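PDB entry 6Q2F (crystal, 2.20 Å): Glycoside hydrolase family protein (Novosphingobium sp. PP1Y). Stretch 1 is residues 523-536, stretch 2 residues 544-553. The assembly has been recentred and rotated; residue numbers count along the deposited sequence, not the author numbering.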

ATOM      1  N   LEU A 523      23.088   0.829 -15.689  1.00 35.22           N
ATOM      2  CA  LEU A 523      21.693   1.249 -15.807  1.00 32.63           C
ATOM      3  C   LEU A 523      21.538   2.667 -16.328  1.00 29.20           C
ATOM      4  O   LEU A 523      20.540   2.954 -16.991  1.00 34.03           O
ATOM      5  CB  LEU A 523      20.972   1.124 -14.451  1.00 27.18           C
ATOM      6  CG  LEU A 523      20.665  -0.281 -13.921  1.00 29.09           C
ATOM      7  CD1 LEU A 523      20.424  -0.297 -12.397  1.00 23.40           C
ATOM      8  CD2 LEU A 523      19.436  -0.844 -14.631  1.00 29.25           C
ATOM      9  N   ARG A 524      22.463   3.573 -16.007  1.00 30.19           N
ATOM     10  CA  ARG A 524      22.337   4.964 -16.429  1.00 26.21           C
ATOM     11  C   ARG A 524      23.238   5.316 -17.605  1.00 27.30           C
ATOM     12  O   ARG A 524      23.057   6.380 -18.209  1.00 28.90           O
ATOM     13  CB  ARG A 524      22.654   5.909 -15.263  1.00 25.74           C
ATOM     14  CG  ARG A 524      21.926   5.556 -13.940  1.00 25.16           C
ATOM     15  CD  ARG A 524      20.520   6.121 -13.920  1.00 24.39           C
ATOM     16  NE  ARG A 524      19.571   5.341 -14.714  1.00 26.48           N
ATOM     17  CZ  ARG A 524      18.878   4.311 -14.230  1.00 32.72           C
ATOM     18  NH1 ARG A 524      19.059   3.936 -12.963  1.00 21.06           N
ATOM     19  NH2 ARG A 524      18.008   3.655 -15.003  1.00 26.34           N
ATOM     20  N   GLY A 525      24.228   4.486 -17.915  1.00 28.34           N
ATOM     21  CA  GLY A 525      25.068   4.709 -19.074  1.00 29.63           C
ATOM     22  C   GLY A 525      26.239   5.648 -18.893  1.00 34.89           C
ATOM     23  O   GLY A 525      26.851   6.021 -19.896  1.00 41.18           O
ATOM     24  N   TYR A 526      26.557   6.078 -17.670  1.00 32.45           N
ATOM     25  CA  TYR A 526      27.737   6.912 -17.462  1.00 31.41           C
ATOM     26  C   TYR A 526      28.322   6.647 -16.079  1.00 35.13           C
ATOM     27  O   TYR A 526      27.672   6.066 -15.209  1.00 39.84           O
ATOM     28  CB  TYR A 526      27.437   8.416 -17.635  1.00 26.94           C
ATOM     29  CG  TYR A 526      26.471   9.053 -16.623  1.00 27.16           C
ATOM     30  CD1 TYR A 526      25.094   8.912 -16.757  1.00 29.07           C
ATOM     31  CD2 TYR A 526      26.947   9.835 -15.562  1.00 32.25           C
ATOM     32  CE1 TYR A 526      24.204   9.508 -15.843  1.00 31.47           C
ATOM     33  CE2 TYR A 526      26.063  10.444 -14.643  1.00 31.11           C
ATOM     34  CZ  TYR A 526      24.703  10.272 -14.797  1.00 34.25           C
ATOM     35  OH  TYR A 526      23.838  10.875 -13.893  1.00 34.64           O
ATOM     36  N   ASP A 527      29.566   7.088 -15.900  1.00 29.52           N
ATOM     37  CA  ASP A 527      30.342   6.849 -14.685  1.00 33.54           C
ATOM     38  C   ASP A 527      29.891   7.790 -13.566  1.00 31.86           C
ATOM     39  O   ASP A 527      29.965   9.014 -13.708  1.00 37.19           O
ATOM     40  CB  ASP A 527      31.822   7.052 -15.012  1.00 31.63           C
ATOM     41  CG  ASP A 527      32.751   6.596 -13.894  1.00 39.22           C
ATOM     42  OD1 ASP A 527      32.280   6.284 -12.778  1.00 39.20           O
ATOM     43  OD2 ASP A 527      33.976   6.564 -14.145  1.00 46.28           O
ATOM     44  N   ALA A 528      29.437   7.232 -12.442  1.00 31.57           N
ATOM     45  CA  ALA A 528      29.013   8.072 -11.324  1.00 29.68           C
ATOM     46  C   ALA A 528      30.175   8.672 -10.535  1.00 36.36           C
ATOM     47  O   ALA A 528      29.957   9.640  -9.798  1.00 37.47           O
ATOM     48  CB  ALA A 528      28.116   7.283 -10.365  1.00 26.49           C
ATOM     49  N   ARG A 529      31.401   8.161 -10.692  1.00 32.65           N
ATOM     50  CA  ARG A 529      32.509   8.569  -9.825  1.00 37.14           C
ATOM     51  C   ARG A 529      32.741  10.075  -9.772  1.00 38.97           C
ATOM     52  O   ARG A 529      32.886  10.610  -8.660  1.00 38.56           O
ATOM     53  CB  ARG A 529      33.791   7.830 -10.234  1.00 36.83           C
ATOM     54  CG  ARG A 529      33.969   6.534  -9.454  1.00 51.23           C
ATOM     55  CD  ARG A 529      34.536   5.402 -10.318  1.00 60.74           C
ATOM     56  NE  ARG A 529      35.983   5.463 -10.462  1.00 68.67           N
ATOM     57  CZ  ARG A 529      36.616   5.667 -11.616  1.00 73.02           C
ATOM     58  NH1 ARG A 529      35.923   5.827 -12.737  1.00 65.82           N
ATOM     59  NH2 ARG A 529      37.947   5.706 -11.646  1.00 69.65           N
ATOM     60  N   PRO A 530      32.781  10.812 -10.886  1.00 34.39           N
ATOM     61  CA  PRO A 530      33.021  12.259 -10.775  1.00 35.81           C
ATOM     62  C   PRO A 530      31.895  12.995 -10.072  1.00 39.07           C
ATOM     63  O   PRO A 530      32.104  14.127  -9.603  1.00 36.03           O
ATOM     64  CB  PRO A 530      33.158  12.709 -12.237  1.00 34.22           C
ATOM     65  CG  PRO A 530      33.481  11.470 -13.002  1.00 35.05           C
ATOM     66  CD  PRO A 530      32.695  10.394 -12.294  1.00 33.19           C
ATOM     67  N   TRP A 531      30.715  12.384  -9.974  1.00 36.36           N
ATOM     68  CA  TRP A 531      29.543  13.021  -9.397  1.00 40.32           C
ATOM     69  C   TRP A 531      29.309  12.655  -7.937  1.00 38.06           C
ATOM     70  O   TRP A 531      28.550  13.358  -7.256  1.00 34.95           O
ATOM     71  CB  TRP A 531      28.307  12.668 -10.228  1.00 36.23           C
ATOM     72  CG  TRP A 531      28.465  13.111 -11.645  1.00 33.87           C
ATOM     73  CD1 TRP A 531      28.965  12.375 -12.685  1.00 29.85           C
ATOM     74  CD2 TRP A 531      28.145  14.403 -12.182  1.00 35.41           C
ATOM     75  NE1 TRP A 531      28.967  13.126 -13.837  1.00 31.51           N
ATOM     76  CE2 TRP A 531      28.473  14.375 -13.557  1.00 35.52           C
ATOM     77  CE3 TRP A 531      27.603  15.576 -11.637  1.00 34.17           C
ATOM     78  CZ2 TRP A 531      28.281  15.475 -14.395  1.00 38.01           C
ATOM     79  CZ3 TRP A 531      27.406  16.668 -12.467  1.00 38.79           C
ATOM     80  CH2 TRP A 531      27.752  16.612 -13.832  1.00 43.62           C
ATOM     81  N   LEU A 532      29.965  11.610  -7.432  1.00 35.78           N
ATOM     82  CA  LEU A 532      29.788  11.218  -6.034  1.00 35.88           C
ATOM     83  C   LEU A 532      29.868  12.374  -5.040  1.00 36.49           C
ATOM     84  O   LEU A 532      29.111  12.341  -4.056  1.00 34.75           O
ATOM     85  CB  LEU A 532      30.809  10.136  -5.657  1.00 33.81           C
ATOM     86  CG  LEU A 532      30.694   8.837  -6.456  1.00 35.62           C
ATOM     87  CD1 LEU A 532      31.702   7.819  -5.970  1.00 36.69           C
ATOM     88  CD2 LEU A 532      29.286   8.274  -6.379  1.00 31.50           C
ATOM     89  N   PRO A 533      30.720  13.401  -5.213  1.00 33.12           N
ATOM     90  CA  PRO A 533      30.753  14.471  -4.200  1.00 30.65           C
ATOM     91  C   PRO A 533      29.416  15.150  -3.990  1.00 36.32           C
ATOM     92  O   PRO A 533      29.171  15.678  -2.898  1.00 41.58           O
ATOM     93  CB  PRO A 533      31.805  15.440  -4.756  1.00 31.73           C
ATOM     94  CG  PRO A 533      32.705  14.578  -5.552  1.00 33.82           C
ATOM     95  CD  PRO A 533      31.791  13.591  -6.212  1.00 31.89           C
ATOM     96  N   ALA A 534      28.538  15.138  -4.996  1.00 31.53           N
ATOM     97  CA  ALA A 534      27.194  15.681  -4.824  1.00 31.78           C
ATOM     98  C   ALA A 534      26.420  14.947  -3.743  1.00 34.80           C
ATOM     99  O   ALA A 534      25.574  15.546  -3.068  1.00 36.72           O
ATOM    100  CB  ALA A 534      26.432  15.618  -6.150  1.00 36.60           C
ATOM    101  N   LEU A 535      26.663  13.647  -3.586  1.00 37.03           N
ATOM    102  CA  LEU A 535      25.995  12.878  -2.539  1.00 35.45           C
ATOM    103  C   LEU A 535      26.371  13.360  -1.147  1.00 39.51           C
ATOM    104  O   LEU A 535      25.670  13.035  -0.178  1.00 34.80           O
ATOM    105  CB  LEU A 535      26.354  11.396  -2.660  1.00 34.16           C
ATOM    106  CG  LEU A 535      25.891  10.679  -3.916  1.00 31.91           C
ATOM    107  CD1 LEU A 535      26.680   9.405  -4.104  1.00 30.73           C
ATOM    108  CD2 LEU A 535      24.398  10.375  -3.787  1.00 30.56           C
ATOM    109  N   THR A 536      27.466  14.114  -1.021  1.00 35.63           N
ATOM    110  CA  THR A 536      27.913  14.639   0.260  1.00 40.19           C
ATOM    111  C   THR A 536      27.703  16.141   0.392  1.00 43.88           C
ATOM    112  O   THR A 536      28.154  16.725   1.379  1.00 39.80           O
ATOM    113  CB  THR A 536      29.393  14.321   0.480  1.00 32.86           C
ATOM    114  OG1 THR A 536      30.182  15.178  -0.352  1.00 36.14           O
ATOM    115  CG2 THR A 536      29.688  12.879   0.122  1.00 31.66           C
TER
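Stretch 2 544-553: EQSDRFLYDY

Stretch 2 is helical throughout, part of a longer helix, with i to i+4 backbone bonds throughout. It lies against stretch 1, which leaves its own helix at Gly 525 with positive phi and takes helical phi/psi again over 528-535, without the regular bonds. The register runs in the opposite sense: Ser 546 pairs with Ala 534 (CA to CA 6.2 Å), Phe 549 with Trp 531 (CA to CA 6.9 Å) and Asp 552 with Arg 524 (CA to CA 6.8 Å). Together the two bury 669 Å².

Glu 544 does not reach stretch 1; its OE2 forms a salt bridge along the helix with Arg 548 NE (2.8 Å). Gln 545 places CB 3.6 Å from Trp 531 CH2, and Ser 546 OG lies 3.8 Å from Ala 534 CB. The CA-to-CB bond of Asp 547 points away, and its side chain makes no contact. Phe 549, t at chi1, is the centre of the contact. Trp 531 CB sits over one face of its ring, 3.3 Å from the centroid and almost on the normal, a CH-pi contact; the indole five-membered ring is slid aside, so the near-parallel aromatic planes barely overlap. Around the edge of the same phenyl ring come Ala 528 CB, 3.7 Å from Phe 549 CE1, and Leu 535 CG, 4.0 Å from Phe 549 CE2. Leu 550 CD2 meets Leu 535 CD2 at 3.7 Å. Asp 552 supplies the hydrogen bond between the stretches: Tyr 526 OH donates to Asp 552 OD2 at a very short 2.5 Å, near the plane of the tyrosine ring. The backbone of Asp 552 also packs on Arg 524, O to CD 3.4 Å. Last, Tyr 553 offers a ring face to Leu 535 CD2, 3.8 Å from the ring centroid, a second CH-pi contact.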

ATOM      1  N   GLU A 544      21.732  22.033 -11.849  1.00 40.85           N
ATOM      2  CA  GLU A 544      20.859  21.129 -12.588  1.00 40.77           C
ATOM      3  C   GLU A 544      21.553  19.801 -12.861  1.00 39.18           C
ATOM      4  O   GLU A 544      20.944  18.736 -12.723  1.00 40.73           O
ATOM      5  CB  GLU A 544      20.395  21.793 -13.887  1.00 39.84           C
ATOM      6  CG  GLU A 544      19.370  20.975 -14.702  1.00 51.84           C
ATOM      7  CD  GLU A 544      18.091  20.626 -13.933  1.00 59.12           C
ATOM      8  OE1 GLU A 544      17.691  21.380 -13.020  1.00 63.22           O
ATOM      9  OE2 GLU A 544      17.479  19.585 -14.250  1.00 62.82           O
ATOM     10  N   GLN A 545      22.835  19.842 -13.240  1.00 37.87           N
ATOM     11  CA  GLN A 545      23.582  18.611 -13.478  1.00 35.53           C
ATOM     12  C   GLN A 545      23.695  17.768 -12.213  1.00 34.81           C
ATOM     13  O   GLN A 545      23.565  16.541 -12.259  1.00 34.26           O
ATOM     14  CB  GLN A 545      24.970  18.942 -14.009  1.00 34.31           C
ATOM     15  CG  GLN A 545      25.023  19.421 -15.436  1.00 36.93           C
ATOM     16  CD  GLN A 545      26.430  19.912 -15.772  1.00 43.40           C
ATOM     17  OE1 GLN A 545      26.992  20.738 -15.057  1.00 41.93           O
ATOM     18  NE2 GLN A 545      27.014  19.369 -16.835  1.00 40.07           N
ATOM     19  N   SER A 546      23.972  18.403 -11.074  1.00 35.07           N
ATOM     20  CA  SER A 546      24.045  17.637  -9.834  1.00 31.48           C
ATOM     21  C   SER A 546      22.673  17.113  -9.452  1.00 29.56           C
ATOM     22  O   SER A 546      22.547  15.977  -8.989  1.00 33.59           O
ATOM     23  CB  SER A 546      24.644  18.481  -8.708  1.00 36.54           C
ATOM     24  OG  SER A 546      26.063  18.424  -8.755  1.00 41.47           O
ATOM     25  N   ASP A 547      21.625  17.909  -9.687  1.00 37.11           N
ATOM     26  CA  ASP A 547      20.271  17.439  -9.401  1.00 32.91           C
ATOM     27  C   ASP A 547      19.897  16.268 -10.303  1.00 36.97           C
ATOM     28  O   ASP A 547      19.224  15.327  -9.860  1.00 36.05           O
ATOM     29  CB  ASP A 547      19.270  18.579  -9.562  1.00 34.18           C
ATOM     30  CG  ASP A 547      19.311  19.554  -8.406  1.00 47.86           C
ATOM     31  OD1 ASP A 547      19.905  19.211  -7.361  1.00 50.90           O
ATOM     32  OD2 ASP A 547      18.744  20.656  -8.535  1.00 51.92           O
ATOM     33  N   ARG A 548      20.331  16.297 -11.570  1.00 31.11           N
ATOM     34  CA  ARG A 548      20.044  15.169 -12.448  1.00 31.33           C
ATOM     35  C   ARG A 548      20.889  13.961 -12.084  1.00 27.92           C
ATOM     36  O   ARG A 548      20.404  12.826 -12.134  1.00 28.37           O
ATOM     37  CB  ARG A 548      20.250  15.551 -13.910  1.00 31.67           C
ATOM     38  CG  ARG A 548      19.176  16.490 -14.412  1.00 33.32           C
ATOM     39  CD  ARG A 548      19.475  16.966 -15.809  1.00 36.74           C
ATOM     40  NE  ARG A 548      18.452  17.914 -16.225  1.00 45.69           N
ATOM     41  CZ  ARG A 548      18.343  18.416 -17.448  1.00 45.88           C
ATOM     42  NH1 ARG A 548      19.200  18.068 -18.409  1.00 44.38           N
ATOM     43  NH2 ARG A 548      17.367  19.262 -17.700  1.00 45.99           N
ATOM     44  N   PHE A 549      22.144  14.175 -11.679  1.00 27.52           N
ATOM     45  CA  PHE A 549      22.911  13.030 -11.210  1.00 26.31           C
ATOM     46  C   PHE A 549      22.239  12.389 -10.008  1.00 25.05           C
ATOM     47  O   PHE A 549      22.140  11.160  -9.926  1.00 31.38           O
ATOM     48  CB  PHE A 549      24.334  13.404 -10.832  1.00 28.46           C
ATOM     49  CG  PHE A 549      24.966  12.377  -9.939  1.00 33.96           C
ATOM     50  CD1 PHE A 549      25.285  11.126 -10.436  1.00 27.74           C
ATOM     51  CD2 PHE A 549      25.180  12.634  -8.597  1.00 35.90           C
ATOM     52  CE1 PHE A 549      25.850  10.157  -9.621  1.00 31.15           C
ATOM     53  CE2 PHE A 549      25.739  11.667  -7.777  1.00 30.90           C
ATOM     54  CZ  PHE A 549      26.071  10.427  -8.290  1.00 29.05           C
ATOM     55  N   LEU A 550      21.790  13.203  -9.054  1.00 30.24           N
ATOM     56  CA  LEU A 550      21.167  12.639  -7.864  1.00 29.27           C
ATOM     57  C   LEU A 550      19.884  11.901  -8.225  1.00 27.47           C
ATOM     58  O   LEU A 550      19.641  10.796  -7.720  1.00 32.07           O
ATOM     59  CB  LEU A 550      20.930  13.743  -6.827  1.00 35.04           C
ATOM     60  CG  LEU A 550      22.269  14.368  -6.393  1.00 36.20           C
ATOM     61  CD1 LEU A 550      22.102  15.706  -5.672  1.00 35.72           C
ATOM     62  CD2 LEU A 550      23.086  13.391  -5.546  1.00 33.03           C
ATOM     63  N   TYR A 551      19.075  12.467  -9.131  1.00 31.98           N
ATOM     64  CA  TYR A 551      17.939  11.734  -9.691  1.00 30.83           C
ATOM     65  C   TYR A 551      18.370  10.377 -10.239  1.00 28.28           C
ATOM     66  O   TYR A 551      17.744   9.347  -9.954  1.00 28.08           O
ATOM     67  CB  TYR A 551      17.263  12.553 -10.800  1.00 32.37           C
ATOM     68  CG  TYR A 551      16.222  11.766 -11.591  1.00 28.37           C
ATOM     69  CD1 TYR A 551      16.581  11.032 -12.714  1.00 29.89           C
ATOM     70  CD2 TYR A 551      14.888  11.739 -11.196  1.00 28.49           C
ATOM     71  CE1 TYR A 551      15.638  10.289 -13.431  1.00 26.54           C
ATOM     72  CE2 TYR A 551      13.930  11.006 -11.917  1.00 27.86           C
ATOM     73  CZ  TYR A 551      14.320  10.278 -13.020  1.00 25.39           C
ATOM     74  OH  TYR A 551      13.393   9.544 -13.751  1.00 30.68           O
ATOM     75  N   ASP A 552      19.433  10.364 -11.050  1.00 25.97           N
ATOM     76  CA  ASP A 552      19.951   9.116 -11.610  1.00 24.53           C
ATOM     77  C   ASP A 552      20.409   8.165 -10.513  1.00 27.43           C
ATOM     78  O   ASP A 552      20.271   6.940 -10.636  1.00 26.50           O
ATOM     79  CB  ASP A 552      21.121   9.411 -12.568  1.00 22.95           C
ATOM     80  CG  ASP A 552      20.659  10.012 -13.886  1.00 34.88           C
ATOM     81  OD1 ASP A 552      19.471   9.803 -14.231  1.00 29.71           O
ATOM     82  OD2 ASP A 552      21.475  10.682 -14.572  1.00 29.86           O
ATOM     83  N   TYR A 553      20.982   8.711  -9.441  1.00 27.03           N
ATOM     84  CA  TYR A 553      21.424   7.862  -8.343  1.00 28.21           C
ATOM     85  C   TYR A 553      20.229   7.259  -7.623  1.00 28.58           C
ATOM     86  O   TYR A 553      20.183   6.046  -7.393  1.00 27.90           O
ATOM     87  CB  TYR A 553      22.308   8.669  -7.392  1.00 32.05           C
ATOM     88  CG  TYR A 553      23.073   7.824  -6.407  1.00 32.96           C
ATOM     89  CD1 TYR A 553      24.333   7.329  -6.725  1.00 31.37           C
ATOM     90  CD2 TYR A 553      22.535   7.516  -5.163  1.00 31.56           C
ATOM     91  CE1 TYR A 553      25.040   6.560  -5.826  1.00 31.22           C
ATOM     92  CE2 TYR A 553      23.230   6.736  -4.255  1.00 30.71           C
ATOM     93  CZ  TYR A 553      24.490   6.264  -4.595  1.00 33.46           C
ATOM     94  OH  TYR A 553      25.200   5.491  -3.708  1.00 32.67           O
TER